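Side-chain contacts in ferulic acid esterase, AmCE1/Fae1A (Anaeromyces mucronatus, PDB 5CXX), which probably hydrolyses feruloyl esters as an alpha/beta-hydrolase-type esterase of an anaerobic fungus, and is seen here with ferulic acid bound: residues S71-D75 / D76-A80; S223-G226 / Q227-S231. One frame throughout, in Å; residues are numbered along the deposited sequence.

Contact 1: S71-D75 / D76-A80; sequences SMLED and DSTLA. With GOL (glycerol), chain I.
D75, in the loop, and S77 meet at the start of helix 77-87, where the carboxylate atom D75 OD1 takes two bonds. S77 OG reaches D75 OD1 at 2.7 Å on its anti side, 17° out of the carboxylate plane, whereas the S77 N to D75 OD1 bond (2.8 Å) arrives from well above that plane, 45° out. With CG anti to the backbone N (chi1 170°), the D75 side chain is carried over the start of the helix. The other oxygen, OD2, forms a salt bridge with R15. The packed side holds a second tie, T78 OG1 to M72 O at 2.7 Å, near Y61; beside it, L73 CD2 lies against L79 CG at 3.8 Å. The side of the exposed D76 is instead bridged by small molecules: D76 OD1 accepts from O2 of a glycerol probably left from crystallisation, and a water 3.2 Å from D76 OD1 also donates to L73 O. Replacing D75 by an alanine removes the carboxylate, and S77 N and S77 OG would probably be left without their shared acceptor and R15 without its partner. The chemistry is that of a helix cap: a carboxylate, probably stabilised by R15, faces the N-terminal end of the helix.

Contact 2: S223-G226 / Q227-S231; sequences SVVG and QFPKS
V225 to F228 form a type II' beta turn, closed by the bond from F228 N to V225 O at 3.0 Å with an N-H...O angle of 163°. G226 has the positive phi of the second position of such a turn, which glycine adopts readily because it has no CB to eclipse Q227 N. V225 O also meets the edge of the F228 ring, in its plane, 3.2 Å from F228 CD2. On the apolar side, V225 CG2 presses on P229 CG at 3.6 Å, the two side chains crossing at about a right angle. V225 CG1 lies anti to the carbonyl carbon, which leaves CG2 between the backbone N and the carbonyl carbon, facing the proline ring. Q227 is at the N-cap position. A water carries the contact into the first helical turn, donating to G226 O and accepting from K230 N. Within that turn, S231 OG donates to F228 O at 2.7 Å, in the carbonyl plane and on a lone pair. The V225 side chain also touches S156 and H253, which with D222 are arranged consistently with a Ser-His-Asp triad; D222 OD1 accepts from V224 N and V225 N. The turn thus joins the loop after strand 213-219 to helix 228-238, with P229 packed on C218 of that strand and on W245 of strand 244-248.

Overall arrangement
Contact 1 comes first along the chain and contact 2 follows in series; their centres lie about 23 Å apart and their nearest atoms about 13 Å, without touching. Each marks the entry from a loop into a helix that follows a strand of the same mixed eight-stranded sheet: contact 1 leads from strand 58-62 to helix 77-87, contact 2 from strand 213-219 to helix 228-238. This is the alternation expected of an alpha/beta-hydrolase. Their relation to bound ferulic acid differs: V224 of contact 2 belongs to its pocket, whereas the side chain of M72 in contact 1 stays about 9 Å from the ligand.

Contact 1: S71-D75 / D76-A80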
loop_
_atom_site.group_PDB
_atom_site.type_symbol
_atom_site.label_atom_id
_atom_site.label_comp_id
_atom_site.label_asym_id
_atom_site.label_seq_id
_atom_site.Cartn_x
_atom_site.Cartn_y
_atom_site.Cartn_z
ATOM N N SER A 71 -0.789 11.855 4.577
ATOM C CA SER A 71 -1.299 12.152 3.269
ATOM C C SER A 71 -2.466 11.245 2.841
ATOM O O SER A 71 -3.385 11.741 2.183
ATOM C CB SER A 71 -0.137 12.017 2.235
ATOM O OG SER A 71 0.828 13.014 2.561
ATOM N N MET A 72 -2.470 9.984 3.274
ATOM C CA MET A 72 -3.596 9.131 2.858
ATOM C C MET A 72 -4.872 9.424 3.669
ATOM O O MET A 72 -5.907 8.844 3.373
ATOM C CB MET A 72 -3.193 7.637 2.950
ATOM C CG MET A 72 -2.012 7.290 1.985
ATOM S SD MET A 72 -2.123 7.932 0.308
ATOM C CE MET A 72 -3.463 6.991 -0.322
ATOM N N LEU A 73 -4.795 10.395 4.599
ATOM C CA LEU A 73 -6.014 10.795 5.339
ATOM C C LEU A 73 -6.660 12.012 4.720
ATOM O O LEU A 73 -7.702 12.496 5.222
ATOM C CB LEU A 73 -5.711 11.074 6.820
ATOM C CG LEU A 73 -5.220 9.844 7.603
ATOM C CD1 LEU A 73 -4.633 10.318 8.939
ATOM C CD2 LEU A 73 -6.392 8.788 7.788
ATOM N N GLU A 74 -6.058 12.566 3.651
ATOM C CA GLU A 74 -6.623 13.772 3.065
ATOM C C GLU A 74 -7.896 13.584 2.272
ATOM O O GLU A 74 -8.509 14.588 1.873
ATOM C CB GLU A 74 -5.574 14.470 2.158
ATOM C CG GLU A 74 -4.422 15.102 2.935
ATOM C CD GLU A 74 -4.829 16.220 3.908
ATOM O OE1 GLU A 74 -5.950 16.792 3.843
ATOM O OE2 GLU A 74 -3.959 16.579 4.747
ATOM N N ASP A 75 -8.325 12.332 2.048
ATOM C CA ASP A 75 -9.639 12.007 1.496
ATOM C C ASP A 75 -10.210 10.950 2.447
ATOM O O ASP A 75 -9.442 10.102 2.931
ATOM C CB ASP A 75 -9.501 11.432 0.049
ATOM C CG ASP A 75 -10.787 10.868 -0.479
ATOM O OD1 ASP A 75 -10.999 9.665 -0.303
ATOM O OD2 ASP A 75 -11.554 11.616 -1.116
ATOM N N ASP A 76 -11.508 10.959 2.668
ATOM C CA ASP A 76 -12.094 10.045 3.682
ATOM C C ASP A 76 -12.138 8.577 3.221
ATOM O O ASP A 76 -12.538 7.725 4.022
ATOM C CB ASP A 76 -13.513 10.519 4.045
ATOM C CG ASP A 76 -13.510 11.624 5.058
ATOM O OD1 ASP A 76 -12.421 12.030 5.554
ATOM O OD2 ASP A 76 -14.619 12.098 5.426
ATOM N N SER A 77 -11.730 8.240 1.981
ATOM C CA SER A 77 -11.809 6.838 1.579
ATOM C C SER A 77 -11.001 5.925 2.487
ATOM O O SER A 77 -11.416 4.801 2.689
ATOM C CB SER A 77 -11.337 6.642 0.120
ATOM O OG SER A 77 -10.022 7.176 -0.036
ATOM N N THR A 78 -9.860 6.374 3.010
ATOM C CA THR A 78 -9.001 5.454 3.762
ATOM C C THR A 78 -9.708 4.976 5.017
ATOM O O THR A 78 -9.692 3.772 5.362
ATOM C CB THR A 78 -7.669 6.165 4.113
ATOM O OG1 THR A 78 -7.022 6.491 2.864
ATOM C CG2 THR A 78 -6.704 5.299 4.977
ATOM N N LEU A 79 -10.262 5.936 5.761
ATOM C CA LEU A 79 -11.009 5.580 6.982
ATOM C C LEU A 79 -12.386 5.021 6.688
ATOM O O LEU A 79 -12.900 4.236 7.500
ATOM C CB LEU A 79 -11.187 6.827 7.887
ATOM C CG LEU A 79 -9.898 7.420 8.432
ATOM C CD1 LEU A 79 -10.216 8.755 9.168
ATOM C CD2 LEU A 79 -9.178 6.416 9.367
ATOM N N ALA A 80 -13.028 5.426 5.595
ATOM C CA ALA A 80 -14.443 5.019 5.423
ATOM C C ALA A 80 -14.590 3.631 4.815
ATOM O O ALA A 80 -15.500 2.890 5.193
ATOM C CB ALA A 80 -15.204 6.028 4.552
HETATM C C1 GOL I . -9.480 15.883 4.973
HETATM O O1 GOL I . -8.843 15.003 5.899
HETATM C C2 GOL I . -10.823 15.275 4.553
HETATM O O2 GOL I . -10.694 13.888 4.225
HETATM C C3 GOL I . -11.526 16.138 3.482
HETATM O O3 GOL I . -12.822 15.627 3.248
HETATM O O HOH W 1 -9.603 11.229 6.722
HETATM O O HOH W 2 -9.385 8.774 5.423
#

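Contact 2: S223-G226 / Q227-S231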
loop_
_atom_site.group_PDB
_atom_site.type_symbol
_atom_site.label_atom_id
_atom_site.label_comp_id
_atom_site.label_asym_id
_atom_site.label_seq_id
_atom_site.Cartn_x
_atom_site.Cartn_y
_atom_site.Cartn_z
ATOM N N SER A 223 -1.438 10.987 -15.704
ATOM C CA SER A 223 -0.421 11.861 -16.290
ATOM C C SER A 223 0.944 11.747 -15.541
ATOM O O SER A 223 1.974 12.302 -16.036
ATOM C CB SER A 223 -0.910 13.325 -16.238
ATOM O OG SER A 223 -1.122 13.669 -14.893
ATOM N N VAL A 224 0.991 11.016 -14.429
ATOM C CA VAL A 224 2.207 10.961 -13.610
ATOM C C VAL A 224 2.917 9.612 -13.812
ATOM O O VAL A 224 4.150 9.623 -14.008
ATOM C CB VAL A 224 1.898 11.158 -12.142
ATOM C CG1 VAL A 224 3.143 10.965 -11.193
ATOM C CG2 VAL A 224 1.304 12.570 -11.953
ATOM N N VAL A 225 2.160 8.502 -13.776
ATOM C CA VAL A 225 2.831 7.210 -13.950
ATOM C C VAL A 225 2.464 6.525 -15.281
ATOM O O VAL A 225 3.010 5.487 -15.569
ATOM C CB VAL A 225 2.555 6.223 -12.761
ATOM C CG1 VAL A 225 3.022 6.864 -11.396
ATOM C CG2 VAL A 225 1.059 5.779 -12.658
ATOM N N GLY A 226 1.534 7.099 -16.049
ATOM C CA GLY A 226 1.299 6.668 -17.429
ATOM C C GLY A 226 0.988 5.194 -17.561
ATOM O O GLY A 226 0.073 4.686 -16.894
ATOM N N GLN A 227 1.827 4.531 -18.365
ATOM C CA GLN A 227 1.612 3.120 -18.691
ATOM C C GLN A 227 2.446 2.223 -17.815
ATOM O O GLN A 227 2.513 0.987 -18.095
ATOM C CB GLN A 227 1.956 2.895 -20.153
ATOM C CG GLN A 227 0.989 3.678 -21.047
ATOM C CD GLN A 227 -0.421 3.153 -20.953
ATOM O OE1 GLN A 227 -0.665 1.996 -21.277
ATOM N NE2 GLN A 227 -1.355 3.989 -20.513
ATOM N N PHE A 228 3.071 2.748 -16.769
ATOM C CA PHE A 228 3.895 1.839 -15.952
ATOM C C PHE A 228 3.093 0.799 -15.198
ATOM O O PHE A 228 3.508 -0.366 -15.194
ATOM C CB PHE A 228 4.838 2.647 -15.027
ATOM C CG PHE A 228 6.012 3.206 -15.836
ATOM C CD1 PHE A 228 7.075 2.359 -16.164
ATOM C CD2 PHE A 228 5.972 4.492 -16.391
ATOM C CE1 PHE A 228 8.132 2.803 -16.972
ATOM C CE2 PHE A 228 7.038 4.953 -17.239
ATOM C CZ PHE A 228 8.134 4.116 -17.498
ATOM N N PRO A 229 1.944 1.139 -14.624
ATOM C CA PRO A 229 1.179 0.056 -13.970
ATOM C C PRO A 229 0.801 -1.039 -14.956
ATOM O O PRO A 229 0.920 -2.223 -14.638
ATOM C CB PRO A 229 -0.076 0.787 -13.419
ATOM C CG PRO A 229 0.518 2.209 -13.040
ATOM C CD PRO A 229 1.488 2.504 -14.228
ATOM N N LYS A 230 0.360 -0.651 -16.149
ATOM C CA LYS A 230 0.077 -1.662 -17.168
ATOM C C LYS A 230 1.331 -2.514 -17.492
ATOM O O LYS A 230 1.214 -3.742 -17.705
ATOM C CB LYS A 230 -0.423 -0.992 -18.455
ATOM C CG LYS A 230 -0.889 -1.996 -19.520
ATOM C CD LYS A 230 -1.529 -1.178 -20.667
ATOM C CE LYS A 230 -1.995 -2.116 -21.788
ATOM N NZ LYS A 230 -2.558 -1.339 -22.950
ATOM N N SER A 231 2.492 -1.881 -17.522
ATOM C CA SER A 231 3.731 -2.640 -17.783
ATOM C C SER A 231 3.963 -3.696 -16.692
ATOM O O SER A 231 4.367 -4.828 -17.023
ATOM C CB SER A 231 4.976 -1.701 -17.936
ATOM O OG SER A 231 5.542 -1.309 -16.682
HETATM O O HOH W 3 -0.874 2.021 -16.661
#